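Local coordinates for acyl-CoA dehydrogenase FadE3 (Mycobacterium smegmatis, PDB 4IV6), which belongs to the acyl-CoA dehydrogenase family of flavoproteins and holds dihydroflavine-adenine dinucleotide in a tetrameric assembly, at residues W157-R162 and L204-V209; L201-L204 and E210-E213; T140-R143 and D148-I151. All blocks are in the same frame, centred on the assembly; numbering follows the deposited sequence. Where two conformers were deposited one is given.

Contact 1 (W157-R162 and L204-V209); sequences WISNAR and LGYKGV. With FDA (dihydroflavine-adenine dinucleotide), chain D.
Ser159 and Tyr206 face each other at the edge of the flavin, their hydroxyls 3.6 Å apart (OG to OH) and joined through water 1, which bonds to both and lies in the plane of the Tyr206 ring at its edge. Ser159 also grips the cofactor twice. Its backbone N donates to FDA O4 (2.9 Å, 161°), and its OG accepts a more bent bond from FDA N5 (2.9 Å, 131°). The serine torsion that sets OG beside its own backbone N (chi1 -63°) lets one residue serve both flavin atoms. Trp157 lays one ring face under the dimethyl end of the flavin, with methyl C8M 3.7 Å above the indole plane and offset toward its rim, while Tyr206 CD2 meets the other methyl, C7M, at 3.7 Å. Beyond the cofactor, Asn160 OD1 rests against Val209 CG1 (3.3 Å), a van der Waals contact of the amide oxygen with a methyl. In the second shell, Asp358 OD1 accepts a hydrogen bond from Tyr206 N. Tyr344 of the second subunit meets the Trp157 ring edge-to-face. Segment 157-162 takes in the end of strand 148-159, where Trp157 and Ile158 together face Cys212 of strand 211-216 in a G1 bulge, and the type II turn from Ile158 to Ala161; the loop 204-209 packs through Tyr206 and Val209 on helix 83-102.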
loop_
_atom_site.group_PDB
_atom_site.type_symbol
_atom_site.label_atom_id
_atom_site.label_comp_id
_atom_site.label_asym_id
_atom_site.label_seq_id
_atom_site.Cartn_x
_atom_site.Cartn_y
_atom_site.Cartn_z
ATOM N N TRP B 157 6.262 -29.332 10.027
ATOM C CA TRP B 157 7.078 -28.242 9.487
ATOM C C TRP B 157 8.381 -28.065 10.239
ATOM O O TRP B 157 8.883 -26.944 10.352
ATOM C CB TRP B 157 6.302 -26.897 9.480
ATOM C CG TRP B 157 5.230 -26.814 8.481
ATOM C CD1 TRP B 157 3.891 -26.607 8.722
ATOM C CD2 TRP B 157 5.373 -26.896 7.058
ATOM N NE1 TRP B 157 3.198 -26.583 7.539
ATOM C CE2 TRP B 157 4.086 -26.745 6.501
ATOM C CE3 TRP B 157 6.459 -27.093 6.201
ATOM C CZ2 TRP B 157 3.863 -26.814 5.126
ATOM C CZ3 TRP B 157 6.243 -27.145 4.830
ATOM C CH2 TRP B 157 4.958 -27.000 4.307
ATOM N N ILE B 158 8.974 -29.147 10.724
ATOM C CA ILE B 158 10.192 -29.001 11.504
ATOM C C ILE B 158 11.406 -28.995 10.584
ATOM O O ILE B 158 11.746 -30.007 9.970
ATOM C CB ILE B 158 10.302 -30.067 12.610
ATOM C CG1 ILE B 158 9.052 -30.027 13.522
ATOM C CG2 ILE B 158 11.598 -29.871 13.414
ATOM C CD1 ILE B 158 8.644 -28.620 13.970
ATOM N N SER B 159 12.041 -27.828 10.474
ATOM C CA SER B 159 13.170 -27.659 9.575
ATOM C C SER B 159 14.408 -28.406 10.067
ATOM O O SER B 159 14.683 -28.488 11.263
ATOM C CB SER B 159 13.497 -26.179 9.403
ATOM O OG SER B 159 12.391 -25.510 8.791
ATOM N N ASN B 160 15.157 -28.931 9.109
ATOM C CA ASN B 160 16.379 -29.665 9.370
ATOM C C ASN B 160 16.199 -30.855 10.324
ATOM O O ASN B 160 17.156 -31.287 10.965
ATOM C CB ASN B 160 17.446 -28.737 9.920
ATOM C CG ASN B 160 17.597 -27.468 9.123
ATOM O OD1 ASN B 160 18.187 -27.457 8.053
ATOM N ND2 ASN B 160 17.132 -26.379 9.687
ATOM N N ALA B 161 14.989 -31.407 10.404
ATOM C CA ALA B 161 14.710 -32.507 11.321
ATOM C C ALA B 161 15.478 -33.790 11.056
ATOM O O ALA B 161 15.733 -34.554 11.995
ATOM C CB ALA B 161 13.217 -32.800 11.352
ATOM N N ARG B 162 15.823 -34.054 9.807
ATOM C CA ARG B 162 16.529 -35.283 9.428
ATOM C C ARG B 162 18.032 -35.151 9.737
ATOM O O ARG B 162 18.650 -36.044 10.308
ATOM C CB ARG B 162 16.311 -35.566 7.933
ATOM C CG ARG B 162 16.629 -36.981 7.478
ATOM C CD ARG B 162 16.198 -37.298 6.035
ATOM N NE ARG B 162 14.781 -36.978 5.736
ATOM C CZ ARG B 162 13.725 -37.685 6.138
ATOM N NH1 ARG B 162 13.854 -38.779 6.901
ATOM N NH2 ARG B 162 12.508 -37.302 5.784
ATOM N N LEU B 204 7.080 -24.360 -1.604
ATOM C CA LEU B 204 7.197 -23.360 -2.670
ATOM C C LEU B 204 8.645 -22.888 -2.873
ATOM O O LEU B 204 9.088 -22.677 -4.004
ATOM C CB LEU B 204 6.318 -22.161 -2.320
ATOM C CG LEU B 204 6.471 -20.906 -3.145
ATOM C CD1 LEU B 204 6.121 -21.157 -4.599
ATOM C CD2 LEU B 204 5.581 -19.832 -2.552
ATOM N N GLY B 205 9.344 -22.690 -1.758
ATOM C CA GLY B 205 10.756 -22.254 -1.741
ATOM C C GLY B 205 11.438 -22.875 -0.523
ATOM O O GLY B 205 10.997 -23.920 -0.024
ATOM N N TYR B 206 12.536 -22.266 -0.076
ATOM C CA TYR B 206 13.296 -22.806 1.045
ATOM C C TYR B 206 13.748 -24.215 0.678
ATOM O O TYR B 206 13.727 -25.100 1.505
ATOM C CB TYR B 206 12.413 -22.848 2.308
ATOM C CG TYR B 206 13.128 -22.969 3.655
ATOM C CD1 TYR B 206 14.525 -23.094 3.760
ATOM C CD2 TYR B 206 12.405 -22.973 4.822
ATOM C CE1 TYR B 206 15.143 -23.234 5.010
ATOM C CE2 TYR B 206 13.004 -23.091 6.062
ATOM C CZ TYR B 206 14.362 -23.205 6.158
ATOM O OH TYR B 206 14.936 -23.310 7.412
ATOM N N LYS B 207 14.145 -24.412 -0.567
ATOM C CA LYS B 207 14.471 -25.752 -1.047
ATOM C C LYS B 207 15.877 -26.204 -0.605
ATOM O O LYS B 207 16.653 -25.418 -0.089
ATOM C CB LYS B 207 14.261 -25.815 -2.566
ATOM C CG LYS B 207 12.754 -25.904 -2.870
ATOM C CD LYS B 207 12.354 -25.845 -4.324
ATOM C CE LYS B 207 12.534 -27.185 -4.993
ATOM N NZ LYS B 207 12.540 -27.045 -6.486
ATOM N N GLY B 208 16.179 -27.476 -0.770
ATOM C CA GLY B 208 17.476 -28.011 -0.295
ATOM C C GLY B 208 17.446 -28.459 1.163
ATOM O O GLY B 208 17.853 -29.589 1.473
ATOM N N VAL B 209 16.972 -27.572 2.040
ATOM C CA VAL B 209 16.669 -27.881 3.457
ATOM C C VAL B 209 15.328 -28.591 3.623
ATOM O O VAL B 209 14.305 -28.116 3.130
ATOM C CB VAL B 209 16.624 -26.581 4.297
ATOM C CG1 VAL B 209 15.983 -26.797 5.674
ATOM C CG2 VAL B 209 18.036 -26.040 4.446
HETATM P PA FDA D . -2.249 -21.070 11.991
HETATM O O1A FDA D . -1.871 -20.822 13.430
HETATM O O2A FDA D . -3.175 -22.198 11.629
HETATM O O5B FDA D . -2.830 -19.701 11.399
HETATM C C5B FDA D . -3.480 -19.613 10.109
HETATM C C4B FDA D . -3.829 -18.141 9.826
HETATM O O4B FDA D . -4.597 -17.569 10.903
HETATM C C3B FDA D . -2.597 -17.269 9.725
HETATM O O3B FDA D . -2.882 -16.150 8.858
HETATM C C2B FDA D . -2.401 -16.827 11.159
HETATM O O2B FDA D . -1.638 -15.634 11.315
HETATM C C1B FDA D . -3.835 -16.563 11.552
HETATM N N9A FDA D . -4.065 -16.602 13.022
HETATM C C8A FDA D . -4.044 -17.712 13.793
HETATM N N7A FDA D . -4.339 -17.399 15.070
HETATM C C5A FDA D . -4.539 -16.059 15.109
HETATM C C6A FDA D . -4.872 -15.075 16.125
HETATM N N6A FDA D . -5.053 -15.472 17.386
HETATM N N1A FDA D . -4.991 -13.770 15.793
HETATM C C2A FDA D . -4.842 -13.374 14.518
HETATM N N3A FDA D . -4.525 -14.224 13.516
HETATM C C4A FDA D . -4.385 -15.544 13.755
HETATM N N1 FDA D . 7.916 -24.602 13.158
HETATM C C2 FDA D . 8.747 -25.164 14.032
HETATM O O2 FDA D . 8.328 -25.432 15.174
HETATM N N3 FDA D . 10.024 -25.450 13.721
HETATM C C4 FDA D . 10.570 -25.222 12.527
HETATM O O4 FDA D . 11.765 -25.539 12.280
HETATM C C4X FDA D . 9.721 -24.573 11.508
HETATM N N5 FDA D . 10.142 -24.314 10.252
HETATM C C5X FDA D . 9.229 -24.132 9.265
HETATM C C6 FDA D . 9.575 -24.279 7.917
HETATM C C7 FDA D . 8.649 -24.057 6.897
HETATM C C7M FDA D . 9.027 -24.253 5.452
HETATM C C8 FDA D . 7.339 -23.654 7.224
HETATM C C8M FDA D . 6.267 -23.380 6.195
HETATM C C9 FDA D . 6.994 -23.516 8.560
HETATM C C9A FDA D . 7.917 -23.769 9.587
HETATM N N10 FDA D . 7.512 -23.652 10.933
HETATM C C10 FDA D . 8.320 -24.297 11.895
HETATM C "C1'" FDA D . 6.068 -23.643 11.194
HETATM C "C2'" FDA D . 5.646 -22.197 11.344
HETATM O "O2'" FDA D . 6.202 -21.616 12.524
HETATM C "C3'" FDA D . 4.118 -22.144 11.369
HETATM O "O3'" FDA D . 3.654 -22.323 10.034
HETATM C "C4'" FDA D . 3.569 -20.844 11.906
HETATM O "O4'" FDA D . 3.660 -20.949 13.337
HETATM C "C5'" FDA D . 2.084 -20.654 11.548
HETATM O "O5'" FDA D . 1.385 -21.825 11.905
HETATM P P FDA D . 0.114 -22.405 11.160
HETATM O O1P FDA D . -0.346 -23.516 12.083
HETATM O O2P FDA D . 0.472 -22.734 9.752
HETATM O O3P FDA D . -0.886 -21.140 11.153
HETATM O O HOH W 1 13.394 -22.624 9.539
#

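Contact 2 (L201-L204 and E210-E213); sequences LPKL and ESCE. With FDA (dihydroflavine-adenine dinucleotide), chain D.
Leu201 N donates to Ser211 O in a short, nearly straight bond (2.8 Å, 164°). The leucine side chain leans over the same acceptor, with CG 3.4 Å from Ser211 O, because chi1 (-56°) keeps CG beside the backbone N; CD1 then runs on to the peptide between Cys212 and Glu213. Water 2 adds a second link, donating to Leu201 O and accepting from Ser211 N at 2.9 Å. Lys203 reaches back across the loop. With chi2 extended, its CD lies against flavin methyl C7M (3.6 Å); the kink at chi3 (-88°) then turns NZ toward the strand. There NZ makes a weak bond to Ser211 OG (3.4 Å), its stronger partners being the carbonyls of Val209 and Tyr206, so the ammonium group ties the loop together from within; it also makes a cation-pi contact with Tyr206. Ser211 OG, hydrogen-bonded to Ser159 OG, lies 3.6 Å from FDA C6. Glu210 turns its carboxylate away, to a salt bridge with Arg163. The contact closes the loop between antiparallel strands 195-200 and 211-216 of the acyl-CoA dehydrogenase middle domain; the loop and the start of the second strand line the dimethylbenzene end of the flavin pocket.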
loop_
_atom_site.group_PDB
_atom_site.type_symbol
_atom_site.label_atom_id
_atom_site.label_comp_id
_atom_site.label_asym_id
_atom_site.label_seq_id
_atom_site.Cartn_x
_atom_site.Cartn_y
_atom_site.Cartn_z
ATOM N N LEU B 201 8.354 -32.323 3.532
ATOM C CA LEU B 201 7.142 -31.700 3.055
ATOM C C LEU B 201 7.452 -30.859 1.803
ATOM O O LEU B 201 8.352 -30.060 1.825
ATOM C CB LEU B 201 6.528 -30.881 4.186
ATOM C CG LEU B 201 6.249 -31.699 5.464
ATOM C CD1 LEU B 201 5.847 -30.801 6.617
ATOM C CD2 LEU B 201 5.189 -32.767 5.253
ATOM N N PRO B 202 6.721 -31.052 0.701
ATOM C CA PRO B 202 7.048 -30.258 -0.480
ATOM C C PRO B 202 6.608 -28.791 -0.369
ATOM O O PRO B 202 5.491 -28.487 0.101
ATOM C CB PRO B 202 6.343 -30.987 -1.619
ATOM C CG PRO B 202 5.246 -31.717 -0.966
ATOM C CD PRO B 202 5.772 -32.133 0.390
ATOM N N LYS B 203 7.513 -27.903 -0.779
ATOM C CA LYS B 203 7.464 -26.467 -0.440
ATOM C C LYS B 203 7.606 -25.582 -1.685
ATOM O O LYS B 203 8.264 -25.955 -2.645
ATOM C CB LYS B 203 8.664 -26.094 0.452
ATOM C CG LYS B 203 8.751 -26.763 1.761
ATOM C CD LYS B 203 9.911 -26.253 2.583
ATOM C CE LYS B 203 11.197 -27.025 2.287
ATOM N NZ LYS B 203 12.184 -26.670 3.340
ATOM N N LEU B 204 7.080 -24.360 -1.604
ATOM C CA LEU B 204 7.197 -23.360 -2.670
ATOM C C LEU B 204 8.645 -22.888 -2.873
ATOM O O LEU B 204 9.088 -22.677 -4.004
ATOM C CB LEU B 204 6.318 -22.161 -2.320
ATOM C CG LEU B 204 6.471 -20.906 -3.145
ATOM C CD1 LEU B 204 6.121 -21.157 -4.599
ATOM C CD2 LEU B 204 5.581 -19.832 -2.552
ATOM N N GLU B 210 15.336 -29.711 4.344
ATOM C CA GLU B 210 14.120 -30.479 4.585
ATOM C C GLU B 210 13.307 -29.852 5.721
ATOM O O GLU B 210 13.882 -29.312 6.644
ATOM C CB GLU B 210 14.446 -31.950 4.862
ATOM C CG GLU B 210 14.953 -32.314 6.266
ATOM C CD GLU B 210 16.408 -31.950 6.563
ATOM O OE1 GLU B 210 17.069 -31.276 5.735
ATOM O OE2 GLU B 210 16.902 -32.349 7.641
ATOM N N SER B 211 11.979 -29.879 5.593
ATOM C CA SER B 211 11.056 -29.640 6.693
ATOM C C SER B 211 10.153 -30.839 6.797
ATOM O O SER B 211 9.633 -31.303 5.777
ATOM C CB SER B 211 10.240 -28.376 6.467
ATOM O OG SER B 211 11.132 -27.253 6.526
ATOM N N CYS B 212 9.979 -31.339 8.011
ATOM C CA CYS B 212 9.385 -32.652 8.225
ATOM C C CYS B 212 8.254 -32.736 9.239
ATOM O O CYS B 212 8.172 -31.935 10.188
ATOM C CB CYS B 212 10.483 -33.603 8.693
ATOM S SG CYS B 212 11.911 -33.703 7.582
ATOM N N GLU B 213 7.413 -33.738 9.034
ATOM C CA GLU B 213 6.524 -34.217 10.066
ATOM C C GLU B 213 7.246 -35.203 10.982
ATOM O O GLU B 213 7.962 -36.080 10.510
ATOM C CB GLU B 213 5.283 -34.879 9.486
ATOM C CG GLU B 213 4.222 -35.163 10.543
ATOM C CD GLU B 213 2.986 -35.829 9.945
ATOM O OE1 GLU B 213 2.690 -37.011 10.228
ATOM O OE2 GLU B 213 2.354 -35.161 9.120
HETATM P PA FDA D . -2.249 -21.070 11.991
HETATM O O1A FDA D . -1.871 -20.822 13.430
HETATM O O2A FDA D . -3.175 -22.198 11.629
HETATM O O5B FDA D . -2.830 -19.701 11.399
HETATM C C5B FDA D . -3.480 -19.613 10.109
HETATM C C4B FDA D . -3.829 -18.141 9.826
HETATM O O4B FDA D . -4.597 -17.569 10.903
HETATM C C3B FDA D . -2.597 -17.269 9.725
HETATM O O3B FDA D . -2.882 -16.150 8.858
HETATM C C2B FDA D . -2.401 -16.827 11.159
HETATM O O2B FDA D . -1.638 -15.634 11.315
HETATM C C1B FDA D . -3.835 -16.563 11.552
HETATM N N9A FDA D . -4.065 -16.602 13.022
HETATM C C8A FDA D . -4.044 -17.712 13.793
HETATM N N7A FDA D . -4.339 -17.399 15.070
HETATM C C5A FDA D . -4.539 -16.059 15.109
HETATM C C6A FDA D . -4.872 -15.075 16.125
HETATM N N6A FDA D . -5.053 -15.472 17.386
HETATM N N1A FDA D . -4.991 -13.770 15.793
HETATM C C2A FDA D . -4.842 -13.374 14.518
HETATM N N3A FDA D . -4.525 -14.224 13.516
HETATM C C4A FDA D . -4.385 -15.544 13.755
HETATM N N1 FDA D . 7.916 -24.602 13.158
HETATM C C2 FDA D . 8.747 -25.164 14.032
HETATM O O2 FDA D . 8.328 -25.432 15.174
HETATM N N3 FDA D . 10.024 -25.450 13.721
HETATM C C4 FDA D . 10.570 -25.222 12.527
HETATM O O4 FDA D . 11.765 -25.539 12.280
HETATM C C4X FDA D . 9.721 -24.573 11.508
HETATM N N5 FDA D . 10.142 -24.314 10.252
HETATM C C5X FDA D . 9.229 -24.132 9.265
HETATM C C6 FDA D . 9.575 -24.279 7.917
HETATM C C7 FDA D . 8.649 -24.057 6.897
HETATM C C7M FDA D . 9.027 -24.253 5.452
HETATM C C8 FDA D . 7.339 -23.654 7.224
HETATM C C8M FDA D . 6.267 -23.380 6.195
HETATM C C9 FDA D . 6.994 -23.516 8.560
HETATM C C9A FDA D . 7.917 -23.769 9.587
HETATM N N10 FDA D . 7.512 -23.652 10.933
HETATM C C10 FDA D . 8.320 -24.297 11.895
HETATM C "C1'" FDA D . 6.068 -23.643 11.194
HETATM C "C2'" FDA D . 5.646 -22.197 11.344
HETATM O "O2'" FDA D . 6.202 -21.616 12.524
HETATM C "C3'" FDA D . 4.118 -22.144 11.369
HETATM O "O3'" FDA D . 3.654 -22.323 10.034
HETATM C "C4'" FDA D . 3.569 -20.844 11.906
HETATM O "O4'" FDA D . 3.660 -20.949 13.337
HETATM C "C5'" FDA D . 2.084 -20.654 11.548
HETATM O "O5'" FDA D . 1.385 -21.825 11.905
HETATM P P FDA D . 0.114 -22.405 11.160
HETATM O O1P FDA D . -0.346 -23.516 12.083
HETATM O O2P FDA D . 0.472 -22.734 9.752
HETATM O O3P FDA D . -0.886 -21.140 11.153
HETATM O O HOH W 2 11.234 -30.687 2.924
#

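Contact 3 (T140-R143 and D148-I151); sequences TVAR and DYVI
Arg143 and Val150 form the hydrogen-bonded pair of this antiparallel ladder. Arg143 N donates to Val150 O at 2.9 Å, and Val150 N returns a bond to Arg143 O at 2.8 Å; both are close to linear at the hydrogen (169° and 167°). Ala142 and Ile151 are the neighbouring non-hydrogen-bonded pair, their CA atoms 4.4 Å apart.

Weaker CA-H...O contacts accompany the conventional bonds: Ile151 CA points its hydrogen at Val141 O (3.3 Å), Ala142 CA at Val150 O, and Tyr149 CA at Arg143 O, the carbonyl that also accepts from Val150 N.

Apolar contacts are made on the face that carries Ala142 and Ile151. Ala142 CB sits 4.2 Å from Ile151 CG1, which chi1 (-52°) holds beside the backbone N, and is equally near Tyr149 CB. The other branch, Ile151 CG2, is anti to the backbone N and meets the methyl CG2 of Thr140 at 4.0 Å, the two side chains crossing at a slant. This face lies against strands 166-172 and 184-190, with Cys171 and Leu187 touching Ala142, and Leu169 and Val189 touching Ile151. On the face of Arg143 and Val150, the valine sets CB and CG2 near Arg143 O.

The aromatic ring of Tyr149 has the carbonyl carbon of Arg143 at its edge, near the ring plane. The polar ends of two side chains find partners outside the two segments: Tyr149 OH bonds to Glu231, and Thr140 OG1 to Glu128.

Paired backbone bonds, alternating side chains and a short connection between adjacent strands make this a beta hairpin, of strands 141-145 and 148-159, in the beta-rich middle domain of an acyl-CoA dehydrogenase.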
loop_
_atom_site.group_PDB
_atom_site.type_symbol
_atom_site.label_atom_id
_atom_site.label_comp_id
_atom_site.label_asym_id
_atom_site.label_seq_id
_atom_site.Cartn_x
_atom_site.Cartn_y
_atom_site.Cartn_z
ATOM N N THR B 140 1.248 -32.883 21.870
ATOM C CA THR B 140 2.412 -33.671 22.234
ATOM C C THR B 140 2.623 -33.607 23.737
ATOM O O THR B 140 2.775 -32.524 24.328
ATOM C CB THR B 140 3.666 -33.248 21.461
ATOM O OG1 THR B 140 3.439 -33.309 20.025
ATOM C CG2 THR B 140 4.824 -34.148 21.818
ATOM N N VAL B 141 2.667 -34.784 24.347
ATOM C CA VAL B 141 2.785 -34.946 25.791
ATOM C C VAL B 141 4.028 -35.753 26.156
ATOM O O VAL B 141 4.448 -36.652 25.402
ATOM C CB VAL B 141 1.566 -35.681 26.410
ATOM C CG1 VAL B 141 0.314 -34.842 26.302
ATOM C CG2 VAL B 141 1.340 -37.060 25.782
ATOM N N ALA B 142 4.598 -35.437 27.319
ATOM C CA ALA B 142 5.713 -36.178 27.847
ATOM C C ALA B 142 5.388 -36.522 29.286
ATOM O O ALA B 142 5.297 -35.641 30.142
ATOM C CB ALA B 142 6.969 -35.355 27.752
ATOM N N ARG B 143 5.187 -37.801 29.540
ATOM C CA ARG B 143 4.722 -38.254 30.840
ATOM C C ARG B 143 5.825 -39.017 31.566
ATOM O O ARG B 143 6.467 -39.905 31.005
ATOM C CB ARG B 143 3.455 -39.083 30.647
ATOM C CG ARG B 143 3.311 -40.308 31.511
ATOM C CD ARG B 143 2.025 -41.022 31.132
ATOM N NE ARG B 143 0.957 -40.799 32.099
ATOM C CZ ARG B 143 0.397 -41.771 32.798
ATOM N NH1 ARG B 143 -0.578 -41.502 33.657
ATOM N NH2 ARG B 143 0.820 -43.016 32.611
ATOM N N ASP B 148 12.382 -41.887 33.110
ATOM C CA ASP B 148 12.154 -41.488 31.726
ATOM C C ASP B 148 10.954 -40.563 31.600
ATOM O O ASP B 148 10.041 -40.583 32.416
ATOM C CB ASP B 148 11.861 -42.701 30.818
ATOM C CG ASP B 148 13.076 -43.579 30.571
ATOM O OD1 ASP B 148 14.252 -43.082 30.527
ATOM O OD2 ASP B 148 12.822 -44.798 30.381
ATOM N N TYR B 149 10.970 -39.769 30.541
ATOM C CA TYR B 149 9.747 -39.238 29.967
ATOM C C TYR B 149 9.340 -40.168 28.824
ATOM O O TYR B 149 10.193 -40.640 28.075
ATOM C CB TYR B 149 9.938 -37.825 29.426
ATOM C CG TYR B 149 10.101 -36.749 30.479
ATOM C CD1 TYR B 149 9.045 -36.361 31.287
ATOM C CD2 TYR B 149 11.305 -36.078 30.616
ATOM C CE1 TYR B 149 9.197 -35.332 32.218
ATOM C CE2 TYR B 149 11.463 -35.066 31.546
ATOM C CZ TYR B 149 10.411 -34.693 32.338
ATOM O OH TYR B 149 10.617 -33.672 33.251
ATOM N N VAL B 150 8.041 -40.421 28.727
ATOM C CA VAL B 150 7.445 -41.106 27.614
ATOM C C VAL B 150 6.706 -40.084 26.773
ATOM O O VAL B 150 5.734 -39.478 27.228
ATOM C CB VAL B 150 6.456 -42.184 28.049
ATOM C CG1 VAL B 150 5.984 -42.952 26.824
ATOM C CG2 VAL B 150 7.112 -43.124 29.064
ATOM N N ILE B 151 7.180 -39.932 25.537
ATOM C CA ILE B 151 6.665 -38.932 24.603
ATOM C C ILE B 151 5.730 -39.557 23.570
ATOM O O ILE B 151 6.088 -40.545 22.885
ATOM C CB ILE B 151 7.825 -38.219 23.867
ATOM C CG1 ILE B 151 8.864 -37.667 24.854
ATOM C CG2 ILE B 151 7.318 -37.089 23.000
ATOM C CD1 ILE B 151 10.140 -37.163 24.193
#

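From the N terminus, contact 3 comes first and closes a short hairpin, 140-143 to 148-151. Strand 148-159 then carries the chain from that hairpin to the flavin, where 157-162 opens contact 1. The 41 residues that follow include strands 166-172, 184-190 and 195-200 before the chain returns at 204-209. Contact 2 overlaps this closure: it opens at 201-204, shares Leu204 with contact 1, and closes onto strand 211-216 at 210-213, so the two closures cross along the chain. Their centres are about 5 Å apart, and both touch the cofactor and the second subunit. Contact 3 uses the opening part of strand 148-159 and contact 1 its closing part, with centres about 26 Å apart.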